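Local coordinates for 3-HSA hydroxylase, oxygenase (Rhodococcus sp., PDB 2RFQ), which catalyses the FMNH2-dependent ortho-hydroxylation of the secosteroid phenol 3-HSA to the catechol 3,4-DHSA in the breakdown of cholesterol, working as a homotetramer, at the interface of chains A and B. Residues are numbered along the deposited sequence; one frame, centred on the assembly and turned at random. Chains: chain A/B, 3-HSA hydroxylase, oxygenase.

The interface of chains A and B. Residues chain A 324, 328, 374, 377-378, 380-381; chain B 280-281, 283-285.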
loop_
_atom_site.group_PDB
_atom_site.type_symbol
_atom_site.label_atom_id
_atom_site.label_comp_id
_atom_site.label_asym_id
_atom_site.label_seq_id
_atom_site.Cartn_x
_atom_site.Cartn_y
_atom_site.Cartn_z
ATOM N N ARG A 324 -12.956 2.150 -15.164
ATOM C CA ARG A 324 -12.447 1.723 -13.847
ATOM C C ARG A 324 -11.138 0.947 -13.979
ATOM O O ARG A 324 -10.150 1.268 -13.343
ATOM C CB ARG A 324 -13.504 0.868 -13.143
ATOM C CG ARG A 324 -13.014 0.240 -11.827
ATOM C CD ARG A 324 -13.938 -0.909 -11.358
ATOM N NE ARG A 324 -13.751 -2.073 -12.208
ATOM C CZ ARG A 324 -14.562 -3.131 -12.251
ATOM N NH1 ARG A 324 -15.669 -3.202 -11.477
ATOM N NH2 ARG A 324 -14.255 -4.146 -13.054
ATOM N N ARG A 328 -6.920 1.938 -13.633
ATOM C CA ARG A 328 -6.219 1.058 -12.688
ATOM C C ARG A 328 -5.058 0.314 -13.344
ATOM O O ARG A 328 -4.044 0.084 -12.692
ATOM C CB ARG A 328 -7.176 0.075 -12.019
ATOM C CG ARG A 328 -6.621 -0.412 -10.649
ATOM C CD ARG A 328 -7.794 -0.833 -9.715
ATOM N NE ARG A 328 -7.403 -1.255 -8.362
ATOM C CZ ARG A 328 -7.045 -0.416 -7.390
ATOM N NH1 ARG A 328 -7.000 0.909 -7.607
ATOM N NH2 ARG A 328 -6.726 -0.882 -6.184
ATOM N N GLU A 374 -9.008 8.805 -9.908
ATOM C CA GLU A 374 -10.212 9.157 -9.141
ATOM C C GLU A 374 -11.372 9.607 -10.024
ATOM O O GLU A 374 -12.530 9.347 -9.719
ATOM C CB GLU A 374 -9.905 10.192 -8.069
ATOM C CG GLU A 374 -9.027 9.613 -6.991
ATOM C CD GLU A 374 -7.542 9.875 -7.211
ATOM O OE1 GLU A 374 -7.117 10.402 -8.280
ATOM O OE2 GLU A 374 -6.798 9.525 -6.268
ATOM N N TYR A 377 -12.873 6.364 -11.025
ATOM C CA TYR A 377 -13.354 5.610 -9.852
ATOM C C TYR A 377 -14.618 6.222 -9.272
ATOM O O TYR A 377 -15.583 5.502 -8.966
ATOM C CB TYR A 377 -12.293 5.540 -8.752
ATOM C CG TYR A 377 -11.043 4.763 -9.087
ATOM C CD1 TYR A 377 -11.033 3.777 -10.085
ATOM C CD2 TYR A 377 -9.879 4.998 -8.374
ATOM C CE1 TYR A 377 -9.850 3.043 -10.387
ATOM C CE2 TYR A 377 -8.694 4.264 -8.639
ATOM C CZ TYR A 377 -8.689 3.305 -9.657
ATOM O OH TYR A 377 -7.534 2.588 -9.953
ATOM N N VAL A 378 -14.623 7.547 -9.152
ATOM C CA VAL A 378 -15.810 8.230 -8.628
ATOM C C VAL A 378 -16.984 7.973 -9.561
ATOM O O VAL A 378 -18.090 7.665 -9.101
ATOM C CB VAL A 378 -15.539 9.736 -8.430
ATOM C CG1 VAL A 378 -16.828 10.506 -8.147
ATOM C CG2 VAL A 378 -14.527 9.920 -7.290
ATOM N N TYR A 380 -17.485 5.459 -11.640
ATOM C CA TYR A 380 -17.892 4.061 -11.494
ATOM C C TYR A 380 -18.760 3.895 -10.241
ATOM O O TYR A 380 -19.839 3.280 -10.290
ATOM C CB TYR A 380 -16.666 3.147 -11.407
ATOM C CG TYR A 380 -17.071 1.727 -11.097
ATOM C CD1 TYR A 380 -17.487 0.865 -12.117
ATOM C CD2 TYR A 380 -17.079 1.259 -9.781
ATOM C CE1 TYR A 380 -17.874 -0.430 -11.826
ATOM C CE2 TYR A 380 -17.487 -0.015 -9.488
ATOM C CZ TYR A 380 -17.866 -0.860 -10.502
ATOM O OH TYR A 380 -18.262 -2.147 -10.183
ATOM N N GLY A 381 -18.277 4.422 -9.115
ATOM C CA GLY A 381 -19.054 4.355 -7.855
ATOM C C GLY A 381 -20.414 5.029 -7.929
ATOM O O GLY A 381 -21.401 4.542 -7.361
ATOM N N LYS B 280 -17.209 5.959 -3.015
ATOM C CA LYS B 280 -17.233 5.564 -4.434
ATOM C C LYS B 280 -15.901 5.005 -4.900
ATOM O O LYS B 280 -15.848 3.982 -5.616
ATOM C CB LYS B 280 -17.657 6.736 -5.311
ATOM C CG LYS B 280 -19.089 7.194 -5.042
ATOM C CD LYS B 280 -19.345 8.508 -5.765
ATOM C CE LYS B 280 -20.783 8.990 -5.542
ATOM N NZ LYS B 280 -20.969 10.234 -6.343
ATOM N N VAL B 281 -14.818 5.683 -4.522
ATOM C CA VAL B 281 -13.476 5.196 -4.853
ATOM C C VAL B 281 -13.239 3.793 -4.265
ATOM O O VAL B 281 -12.762 2.925 -4.962
ATOM C CB VAL B 281 -12.371 6.201 -4.420
ATOM C CG1 VAL B 281 -11.016 5.592 -4.577
ATOM C CG2 VAL B 281 -12.474 7.479 -5.250
ATOM N N ILE B 283 -15.289 1.420 -3.569
ATOM C CA ILE B 283 -15.998 0.387 -4.321
ATOM C C ILE B 283 -15.413 0.180 -5.712
ATOM O O ILE B 283 -15.392 -0.949 -6.190
ATOM C CB ILE B 283 -17.553 0.513 -4.328
ATOM C CG1 ILE B 283 -18.020 1.835 -4.929
ATOM C CG2 ILE B 283 -18.138 0.241 -2.930
ATOM C CD1 ILE B 283 -19.503 1.806 -5.285
ATOM N N ALA B 284 -14.897 1.232 -6.351
ATOM C CA ALA B 284 -14.169 1.057 -7.616
ATOM C C ALA B 284 -12.933 0.175 -7.445
ATOM O O ALA B 284 -12.691 -0.760 -8.231
ATOM C CB ALA B 284 -13.766 2.430 -8.196
ATOM N N GLU B 285 -12.118 0.499 -6.442
ATOM C CA GLU B 285 -10.902 -0.276 -6.167
ATOM C C GLU B 285 -11.229 -1.720 -5.867
ATOM O O GLU B 285 -10.603 -2.644 -6.419
ATOM C CB GLU B 285 -10.181 0.317 -4.969
ATOM C CG GLU B 285 -9.647 1.717 -5.223
ATOM C CD GLU B 285 -9.130 2.366 -3.946
ATOM O OE1 GLU B 285 -9.655 2.063 -2.847
ATOM O OE2 GLU B 285 -8.217 3.197 -4.052
HETATM O O HOH W 1 -6.300 2.658 -5.667
#
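A:Tyr377 and B:Ala284 meet at the heart of this helix-to-helix patch of the homotetramer, where helix 373-384 of chain A packs on helix 277-309 of chain B. The methyl CB of B:Ala284 sits 3.5 Å from CB of A:Tyr377 and also touches CG and CD1 of the ring; so short a side chain lets the two helices approach closely. CG of A:Tyr377 is anti to its carbonyl carbon (chi1 -66°), which lays CB and the near end of the ring against that methyl. A:Tyr380 touches the same residue with its ring carbon CD2, 3.6 Å from CA of B:Ala284, while CD of A:Arg324 caps one face of that ring. Branched B:Val281 can serve two neighbours, CG1 turning toward A:Tyr377 CD2 and CG2 toward A:Val378 CG2. At A:Gly381, with no side chain to intervene, CD1 of B:Ile283 comes within 3.6 Å of CA.

A:Arg328 suits the polar end: its flat, multi-donor head lies with one face against B:Glu285 CB, offset toward the rim. NH1 donates in the guanidinium plane to OH of A:Tyr377 (2.9 Å). It also points almost straight (177° at H) at a water that links it to B:Glu285, since NH1 and OE2, 4.4 Å apart, do not touch. An alanine in place of A:Arg328 would probably leave the carboxylate without its water-linked partner and the A:Tyr377 hydroxyl freer to turn. The water stands 2.6 Å from OE2 of B:Glu285.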